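Local coordinates for extracellular solute-binding protein, family 1 (Bifidobacterium longum subsp. infantis ATCC 15697, PDB 3QUF) that probably captures a solute, perhaps a sugar, outside the cell and delivers it to an ABC-type importer, as other family 1 solute-binding proteins do, at residues N325-T334 with S341-E349; P373-G383 with A403-L411. All coordinates share one frame; numbering follows the deposited sequence. Where two conformers were deposited one is given.

Interaction 1: N325-T334 with S341-E349; sequences NSEEGLEAFT and SLSSKYNAE. With SO4 (sulfate ion), chain C.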
loop_
_atom_site.group_PDB
_atom_site.type_symbol
_atom_site.label_atom_id
_atom_site.label_comp_id
_atom_site.label_asym_id
_atom_site.label_seq_id
_atom_site.Cartn_x
_atom_site.Cartn_y
_atom_site.Cartn_z
ATOM N N ASN A 325 -19.372 1.573 -2.943
ATOM C CA ASN A 325 -18.964 2.314 -4.158
ATOM C C ASN A 325 -20.032 3.269 -4.653
ATOM O O ASN A 325 -20.518 3.159 -5.782
ATOM C CB ASN A 325 -18.517 1.366 -5.269
ATOM C CG ASN A 325 -17.871 2.097 -6.428
ATOM O OD1 ASN A 325 -17.446 3.249 -6.284
ATOM N ND2 ASN A 325 -17.916 1.505 -7.597
ATOM N N SER A 326 -20.396 4.202 -3.777
ATOM C CA SER A 326 -21.305 5.312 -4.068
ATOM C C SER A 326 -20.714 6.564 -3.400
ATOM O O SER A 326 -19.894 6.487 -2.509
ATOM C CB SER A 326 -22.719 5.058 -3.521
ATOM O OG SER A 326 -22.813 5.159 -2.093
ATOM N N GLU A 327 -21.165 7.734 -3.819
ATOM C CA GLU A 327 -20.610 8.973 -3.307
ATOM C C GLU A 327 -20.767 9.053 -1.772
ATOM O O GLU A 327 -19.818 9.336 -1.069
ATOM C CB GLU A 327 -21.266 10.160 -4.015
ATOM C CG GLU A 327 -20.562 11.472 -3.768
ATOM C CD GLU A 327 -21.243 12.634 -4.482
ATOM O OE1 GLU A 327 -22.313 12.451 -5.127
ATOM O OE2 GLU A 327 -20.702 13.738 -4.404
ATOM N N GLU A 328 -21.933 8.694 -1.273
ATOM C CA GLU A 328 -22.208 8.746 0.149
ATOM C C GLU A 328 -21.359 7.739 0.899
ATOM O O GLU A 328 -20.755 8.057 1.926
ATOM C CB GLU A 328 -23.694 8.468 0.397
ATOM C CG GLU A 328 -24.091 8.580 1.821
ATOM C CD GLU A 328 -25.604 8.437 1.997
ATOM O OE1 GLU A 328 -26.317 9.326 1.485
ATOM O OE2 GLU A 328 -26.047 7.442 2.628
ATOM N N GLY A 329 -21.313 6.516 0.383
ATOM C CA GLY A 329 -20.514 5.459 1.017
ATOM C C GLY A 329 -19.039 5.762 1.063
ATOM O O GLY A 329 -18.374 5.560 2.075
ATOM N N LEU A 330 -18.522 6.232 -0.064
ATOM C CA LEU A 330 -17.089 6.529 -0.197
ATOM C C LEU A 330 -16.671 7.668 0.721
ATOM O O LEU A 330 -15.591 7.607 1.343
ATOM C CB LEU A 330 -16.740 6.868 -1.656
ATOM C CG LEU A 330 -16.827 5.702 -2.638
ATOM C CD1 LEU A 330 -16.947 6.226 -4.076
ATOM C CD2 LEU A 330 -15.583 4.793 -2.484
ATOM N N GLU A 331 -17.481 8.704 0.786
ATOM C CA GLU A 331 -17.156 9.842 1.654
ATOM C C GLU A 331 -17.108 9.387 3.108
ATOM O O GLU A 331 -16.169 9.726 3.832
ATOM C CB GLU A 331 -18.152 10.985 1.477
ATOM C CG GLU A 331 -17.863 12.142 2.444
ATOM C CD GLU A 331 -18.488 13.453 2.013
ATOM O OE1 GLU A 331 -19.504 13.416 1.272
ATOM O OE2 GLU A 331 -17.940 14.528 2.417
ATOM N N ALA A 332 -18.108 8.604 3.509
ATOM C CA ALA A 332 -18.169 8.110 4.879
ATOM C C ALA A 332 -16.983 7.216 5.232
ATOM O O ALA A 332 -16.381 7.388 6.273
ATOM C CB ALA A 332 -19.482 7.367 5.139
ATOM N N PHE A 333 -16.628 6.325 4.340
ATOM C CA PHE A 333 -15.556 5.372 4.613
ATOM C C PHE A 333 -14.181 6.049 4.604
ATOM O O PHE A 333 -13.409 5.886 5.536
ATOM C CB PHE A 333 -15.608 4.277 3.583
ATOM C CG PHE A 333 -14.684 3.105 3.870
ATOM C CD1 PHE A 333 -14.401 2.684 5.161
ATOM C CD2 PHE A 333 -14.157 2.382 2.819
ATOM C CE1 PHE A 333 -13.564 1.602 5.390
ATOM C CE2 PHE A 333 -13.309 1.302 3.047
ATOM C CZ PHE A 333 -13.031 0.907 4.324
ATOM N N THR A 334 -13.902 6.837 3.558
ATOM C CA THR A 334 -12.578 7.445 3.442
ATOM C C THR A 334 -12.337 8.480 4.544
ATOM O O THR A 334 -11.220 8.575 5.076
ATOM C CB THR A 334 -12.354 8.100 2.064
ATOM O OG1 THR A 334 -13.397 9.064 1.823
ATOM C CG2 THR A 334 -12.295 7.010 0.967
ATOM N N SER A 341 -10.035 7.643 -1.871
ATOM C CA SER A 341 -10.960 6.871 -2.678
ATOM C C SER A 341 -10.288 6.325 -3.941
ATOM O O SER A 341 -9.590 7.084 -4.654
ATOM C CB SER A 341 -12.140 7.770 -3.090
ATOM O OG SER A 341 -12.915 7.158 -4.095
ATOM N N LEU A 342 -10.561 5.059 -4.272
ATOM C CA LEU A 342 -10.193 4.500 -5.569
ATOM C C LEU A 342 -11.271 4.620 -6.654
ATOM O O LEU A 342 -11.109 4.087 -7.762
ATOM C CB LEU A 342 -9.788 3.037 -5.388
ATOM C CG LEU A 342 -8.481 2.779 -4.674
ATOM C CD1 LEU A 342 -8.343 1.248 -4.444
ATOM C CD2 LEU A 342 -7.258 3.272 -5.530
ATOM N N SER A 343 -12.368 5.299 -6.370
ATOM C CA SER A 343 -13.497 5.394 -7.279
ATOM C C SER A 343 -13.722 6.823 -7.722
ATOM O O SER A 343 -13.671 7.762 -6.926
ATOM C CB SER A 343 -14.761 4.882 -6.610
ATOM O OG SER A 343 -15.900 5.100 -7.440
ATOM N N SER A 344 -14.006 6.989 -9.000
ATOM C CA SER A 344 -14.314 8.320 -9.543
ATOM C C SER A 344 -15.647 8.881 -9.061
ATOM O O SER A 344 -15.954 10.040 -9.311
ATOM C CB SER A 344 -14.295 8.274 -11.070
ATOM O OG SER A 344 -15.306 7.417 -11.544
ATOM N N LYS A 345 -16.415 8.093 -8.307
ATOM C CA LYS A 345 -17.665 8.598 -7.758
ATOM C C LYS A 345 -17.454 9.532 -6.585
ATOM O O LYS A 345 -18.363 10.287 -6.238
ATOM C CB LYS A 345 -18.553 7.453 -7.336
ATOM C CG LYS A 345 -18.908 6.511 -8.479
ATOM C CD LYS A 345 -19.856 5.485 -7.995
ATOM C CE LYS A 345 -20.085 4.410 -9.021
ATOM N NZ LYS A 345 -21.170 3.500 -8.558
ATOM N N TYR A 346 -16.255 9.538 -6.001
ATOM C CA TYR A 346 -15.956 10.488 -4.949
ATOM C C TYR A 346 -14.487 10.728 -4.858
ATOM O O TYR A 346 -13.721 9.801 -4.839
ATOM C CB TYR A 346 -16.433 9.955 -3.591
ATOM C CG TYR A 346 -16.005 10.829 -2.437
ATOM C CD1 TYR A 346 -16.668 12.000 -2.145
ATOM C CD2 TYR A 346 -14.924 10.488 -1.666
ATOM C CE1 TYR A 346 -16.250 12.826 -1.114
ATOM C CE2 TYR A 346 -14.506 11.298 -0.611
ATOM C CZ TYR A 346 -15.186 12.459 -0.339
ATOM O OH TYR A 346 -14.755 13.284 0.693
ATOM N N ASN A 347 -14.066 11.981 -4.736
ATOM C CA ASN A 347 -12.701 12.228 -4.297
ATOM C C ASN A 347 -12.616 13.439 -3.421
ATOM O O ASN A 347 -13.243 14.457 -3.669
ATOM C CB ASN A 347 -11.705 12.294 -5.456
ATOM C CG ASN A 347 -12.282 12.939 -6.689
ATOM O OD1 ASN A 347 -13.177 13.761 -6.605
ATOM N ND2 ASN A 347 -11.777 12.542 -7.851
ATOM N N ALA A 348 -11.884 13.304 -2.328
ATOM C CA ALA A 348 -11.704 14.461 -1.424
ATOM C C ALA A 348 -10.637 15.377 -1.994
ATOM O O ALA A 348 -9.762 14.957 -2.730
ATOM C CB ALA A 348 -11.309 13.984 -0.040
ATOM N N GLU A 349 -10.720 16.644 -1.631
ATOM C CA GLU A 349 -9.676 17.591 -1.941
ATOM C C GLU A 349 -8.446 17.292 -1.111
ATOM O O GLU A 349 -8.534 17.238 0.103
ATOM C CB GLU A 349 -10.203 18.992 -1.638
ATOM C CG GLU A 349 -10.982 19.533 -2.783
ATOM C CD GLU A 349 -10.103 19.632 -4.010
ATOM O OE1 GLU A 349 -9.966 18.652 -4.785
ATOM O OE2 GLU A 349 -9.516 20.706 -4.206
HETATM S S SO4 C . -23.389 7.608 -6.598
HETATM O O1 SO4 C . -22.001 7.832 -6.249
HETATM O O2 SO4 C . -23.701 6.166 -6.741
HETATM O O3 SO4 C . -24.272 8.206 -5.593
HETATM O O4 SO4 C . -23.600 8.238 -7.903
HETATM O O HOH W 1 -18.558 13.196 -6.233
HETATM O O HOH W 2 -12.710 11.569 2.669
#
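Tyr346 lies flat against helix 327-334, one ring face turned to Glu331. The CB of Glu331 stands 3.9 Å from the ring centroid and 20° off its normal, a CH-pi contact, while the extended rest of that side chain stays alongside CE1 and the phenol oxygen, its carboxylate moderately tilted against the ring. The preceding residue, Leu330, brings its CB to within 3.7 Å of CB of Tyr346. A turn beyond Leu330, OG1 of Thr334 comes 3.5 Å from CE2 of Tyr346 at a slant. That hydroxyl is already committed: it donates to the O of Leu330, which the amide of Thr334 reaches from the opposite face of the carbonyl plane, and it accepts from a water that also touches the tyrosine OH weakly. The sequence order is helix, short strand 340-341, then a loop folded back over the helix it has just left, so 341-349 covers one flank of the helix while helix 40-53 packs on Ala332 and Phe333. Two ST turns and a type I turn from Ser343 to Tyr346 shape this returning loop. At the helix start the chemistry becomes polar. Ser343 OG donates to OD1 of Asn325 at 2.7 Å, in the carbonyl plane and on a lone pair. Asn325 has CG anti to its own backbone N (chi1 -170°), which carries the amide toward the loop, and its ND2 is held by the carbonyls of Phe111 and Asp113. The extended Lys345 crosses the Asn325 side chain at about a right angle, and its NZ donates to the O of Asn325 over 2.9 Å, with a C=O...N angle of 164°, almost in line with the carbonyl. A sulfate, probably from the crystallisation liquor, accepts from the first-turn amide of Glu327 (N to O1, 2.6 Å), where the helix dipole would favour an anion.

Interaction 2: P373-G383 with A403-L411; sequences PKSPTVMSTEG and ALDAKWATL
Helices 376-383 and 403-408 run antiparallel, their axes at 160° and 10.1 Å apart at closest approach, with Met379 facing Trp408 and Glu382 facing Leu404. Met379, present as selenomethionine, fills the middle. Its chain bends at both chi2 (-53°) and chi3 (-58°), which curls the end toward the partner helix: SE lies 3.7 Å from CG of Lys407, and CE rests against CD2 of Leu404, also at 3.7 Å. The same selenium meets Trp408 at the edge of the indole, 5.3 Å from the six-membered-ring centroid, a Met-aromatic contact. Pro373 CG adds to that edge, 3.9 Å from CH2 of Trp408. This is an antiparallel helical hairpin formed by the last two helices of the chain; Trp212 meets the indole, and Asp405 on the far flank is held by Thr219 and the amide of Phe218. Toward the chain end, the two methyls of Leu411 divide their work, CD1 touching CG of Met379 and CD2 reaching CB of Ser375 at 3.8 Å. Solvent-side residues contribute mainly hydrocarbon. The Val378 side chain crosses that of Lys407 at about a right angle, CG1 lying 3.6 Å from CE. CG of Glu382 rests on CB of Lys407, while OE1 of Glu382 and NZ of Lys407 remain 4.3 Å apart, too far for a salt bridge, and a water joins OE2 of Glu382 to the O of Ala403.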
loop_
_atom_site.group_PDB
_atom_site.type_symbol
_atom_site.label_atom_id
_atom_site.label_comp_id
_atom_site.label_asym_id
_atom_site.label_seq_id
_atom_site.Cartn_x
_atom_site.Cartn_y
_atom_site.Cartn_z
ATOM N N PRO A 373 1.921 -12.637 -2.853
ATOM C CA PRO A 373 0.745 -13.521 -2.897
ATOM C C PRO A 373 0.836 -14.807 -2.119
ATOM O O PRO A 373 -0.142 -15.565 -2.050
ATOM C CB PRO A 373 0.571 -13.804 -4.396
ATOM C CG PRO A 373 1.921 -13.658 -4.952
ATOM C CD PRO A 373 2.518 -12.502 -4.188
ATOM N N LYS A 374 2.014 -15.111 -1.607
ATOM C CA LYS A 374 2.209 -16.291 -0.767
ATOM C C LYS A 374 2.992 -15.852 0.444
ATOM O O LYS A 374 3.866 -15.013 0.303
ATOM C CB LYS A 374 3.007 -17.349 -1.507
ATOM C CG LYS A 374 2.405 -17.784 -2.819
ATOM C CD LYS A 374 3.267 -18.791 -3.585
ATOM C CE LYS A 374 2.430 -19.371 -4.758
ATOM N NZ LYS A 374 3.209 -20.159 -5.753
ATOM N N SER A 375 2.657 -16.406 1.616
ATOM C CA SER A 375 3.421 -16.248 2.886
ATOM C C SER A 375 4.024 -14.841 3.068
ATOM O O SER A 375 5.249 -14.671 3.075
ATOM C CB SER A 375 4.521 -17.309 2.996
ATOM O OG SER A 375 4.031 -18.652 2.907
ATOM N N PRO A 376 3.170 -13.832 3.129
ATOM C CA PRO A 376 3.668 -12.478 3.119
ATOM C C PRO A 376 4.515 -12.152 4.349
ATOM O O PRO A 376 5.475 -11.399 4.248
ATOM C CB PRO A 376 2.407 -11.618 3.081
ATOM C CG PRO A 376 1.254 -12.546 3.130
ATOM C CD PRO A 376 1.702 -13.893 2.927
ATOM N N THR A 377 4.191 -12.741 5.494
ATOM C CA THR A 377 5.035 -12.500 6.652
ATOM C C THR A 377 6.423 -13.086 6.494
ATOM O O THR A 377 7.418 -12.409 6.863
ATOM C CB THR A 377 4.341 -13.028 7.912
ATOM O OG1 THR A 377 3.129 -12.287 8.070
ATOM C CG2 THR A 377 5.221 -12.818 9.099
ATOM N N VAL A 378 6.524 -14.300 5.935
ATOM C CA VAL A 378 7.767 -14.962 5.717
ATOM C C VAL A 378 8.641 -14.143 4.765
ATOM O O VAL A 378 9.836 -13.959 5.006
ATOM C CB VAL A 378 7.606 -16.398 5.176
ATOM C CG1 VAL A 378 8.920 -17.016 4.762
ATOM C CG2 VAL A 378 6.917 -17.314 6.218
HETATM N N MSE A 379 8.031 -13.671 3.686
HETATM C CA MSE A 379 8.771 -12.952 2.660
HETATM C C MSE A 379 9.175 -11.547 3.116
HETATM O O MSE A 379 10.297 -11.126 2.862
HETATM C CB MSE A 379 7.976 -12.882 1.371
HETATM C CG MSE A 379 7.911 -14.161 0.629
HETATM SE SE MSE A 379 9.572 -15.058 0.222
HETATM C CE MSE A 379 10.505 -13.723 -0.781
ATOM N N SER A 380 8.314 -10.861 3.836
ATOM C CA SER A 380 8.674 -9.545 4.377
ATOM C C SER A 380 9.845 -9.681 5.345
ATOM O O SER A 380 10.767 -8.882 5.300
ATOM C CB SER A 380 7.490 -8.847 5.031
ATOM O OG SER A 380 6.626 -8.283 4.048
ATOM N N THR A 381 9.805 -10.687 6.207
ATOM C CA THR A 381 10.886 -10.920 7.153
ATOM C C THR A 381 12.215 -11.126 6.430
ATOM O O THR A 381 13.235 -10.577 6.820
ATOM C CB THR A 381 10.588 -12.158 8.034
ATOM O OG1 THR A 381 9.429 -11.884 8.821
ATOM C CG2 THR A 381 11.782 -12.494 8.934
ATOM N N GLU A 382 12.208 -11.946 5.371
ATOM C CA GLU A 382 13.437 -12.190 4.624
ATOM C C GLU A 382 13.912 -10.899 3.934
ATOM O O GLU A 382 15.120 -10.586 3.936
ATOM C CB GLU A 382 13.234 -13.316 3.590
ATOM C CG GLU A 382 14.514 -13.776 2.888
ATOM C CD GLU A 382 15.619 -14.329 3.818
ATOM O OE1 GLU A 382 15.341 -14.710 4.977
ATOM O OE2 GLU A 382 16.786 -14.420 3.370
ATOM N N GLY A 383 12.981 -10.144 3.368
ATOM C CA GLY A 383 13.330 -8.914 2.679
ATOM C C GLY A 383 13.897 -7.870 3.626
ATOM O O GLY A 383 14.844 -7.169 3.280
ATOM N N ALA A 403 18.895 -14.672 -2.201
ATOM C CA ALA A 403 18.252 -15.114 -0.948
ATOM C C ALA A 403 16.726 -15.059 -1.011
ATOM O O ALA A 403 16.029 -15.956 -0.539
ATOM C CB ALA A 403 18.766 -14.326 0.237
ATOM N N LEU A 404 16.195 -14.000 -1.613
ATOM C CA LEU A 404 14.767 -13.901 -1.842
ATOM C C LEU A 404 14.251 -15.023 -2.764
ATOM O O LEU A 404 13.233 -15.609 -2.480
ATOM C CB LEU A 404 14.391 -12.527 -2.389
ATOM C CG LEU A 404 14.477 -11.367 -1.374
ATOM C CD1 LEU A 404 14.236 -10.045 -2.067
ATOM C CD2 LEU A 404 13.480 -11.542 -0.239
ATOM N N ASP A 405 14.967 -15.313 -3.857
ATOM C CA ASP A 405 14.578 -16.426 -4.742
ATOM C C ASP A 405 14.584 -17.764 -3.979
ATOM O O ASP A 405 13.644 -18.560 -4.114
ATOM C CB ASP A 405 15.522 -16.506 -5.940
ATOM C CG ASP A 405 15.070 -15.614 -7.104
ATOM O OD1 ASP A 405 13.852 -15.434 -7.277
ATOM O OD2 ASP A 405 15.944 -15.148 -7.871
ATOM N N ALA A 406 15.629 -17.974 -3.182
ATOM C CA ALA A 406 15.795 -19.202 -2.394
ATOM C C ALA A 406 14.633 -19.355 -1.452
ATOM O O ALA A 406 14.052 -20.444 -1.330
ATOM C CB ALA A 406 17.135 -19.191 -1.619
ATOM N N LYS A 407 14.261 -18.275 -0.775
ATOM C CA LYS A 407 13.130 -18.314 0.132
ATOM C C LYS A 407 11.783 -18.551 -0.590
ATOM O O LYS A 407 10.988 -19.401 -0.215
ATOM C CB LYS A 407 13.079 -17.001 0.937
ATOM C CG LYS A 407 12.146 -17.019 2.096
ATOM C CD LYS A 407 12.535 -18.113 3.062
ATOM C CE LYS A 407 12.421 -17.693 4.493
ATOM N NZ LYS A 407 13.328 -18.540 5.278
ATOM N N TRP A 408 11.541 -17.808 -1.646
ATOM C CA TRP A 408 10.333 -17.937 -2.456
ATOM C C TRP A 408 10.144 -19.358 -2.990
ATOM O O TRP A 408 9.015 -19.893 -3.001
ATOM C CB TRP A 408 10.420 -16.948 -3.623
ATOM C CG TRP A 408 9.178 -16.908 -4.468
ATOM C CD1 TRP A 408 9.020 -17.431 -5.713
ATOM C CD2 TRP A 408 7.946 -16.325 -4.115
ATOM N NE1 TRP A 408 7.747 -17.196 -6.163
ATOM C CE2 TRP A 408 7.072 -16.502 -5.199
ATOM C CE3 TRP A 408 7.499 -15.613 -2.997
ATOM C CZ2 TRP A 408 5.767 -16.048 -5.173
ATOM C CZ3 TRP A 408 6.198 -15.153 -2.982
ATOM C CH2 TRP A 408 5.346 -15.386 -4.056
ATOM N N ALA A 409 11.254 -19.965 -3.375
ATOM C CA ALA A 409 11.228 -21.322 -3.969
ATOM C C ALA A 409 10.821 -22.392 -2.939
ATOM O O ALA A 409 10.464 -23.529 -3.325
ATOM C CB ALA A 409 12.545 -21.639 -4.573
ATOM N N THR A 410 10.863 -22.051 -1.648
ATOM C CA THR A 410 10.413 -22.968 -0.593
ATOM C C THR A 410 8.977 -22.785 -0.181
ATOM O O THR A 410 8.453 -23.597 0.562
ATOM C CB THR A 410 11.229 -22.855 0.694
ATOM O OG1 THR A 410 10.906 -21.622 1.358
ATOM C CG2 THR A 410 12.704 -22.946 0.414
ATOM N N LEU A 411 8.307 -21.747 -0.643
ATOM C CA LEU A 411 6.924 -21.565 -0.247
ATOM C C LEU A 411 6.028 -22.562 -1.028
ATOM O O LEU A 411 5.142 -22.167 -1.820
ATOM C CB LEU A 411 6.481 -20.137 -0.458
ATOM C CG LEU A 411 7.407 -19.057 0.075
ATOM C CD1 LEU A 411 6.848 -17.722 -0.426
ATOM C CD2 LEU A 411 7.558 -19.087 1.593
HETATM O O HOH W 3 16.897 -17.245 1.733
#

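In the fold
The two contacts illustrate how one chain joins neighbouring elements by different chemistry. Interaction 1 binds a helix to the irregular loop that follows it, whereas interaction 2 pairs two helices of the C-terminal region; they hold no element in common. Their centres are 35 Å apart on opposite sides of the chain's centre. Both are partly buried, each about 18 Å from that centre, with an apolar middle and a polar margin. In interaction 1 two direct hydrogen bonds from loop side chains, to OD1 and the backbone O of Asn325, tie the loop beside the helix start. In interaction 2 no hydrogen bond passes directly between the segments, and mainly apolar side-chain contacts do the joining over a larger buried surface, 625 against 491 Å².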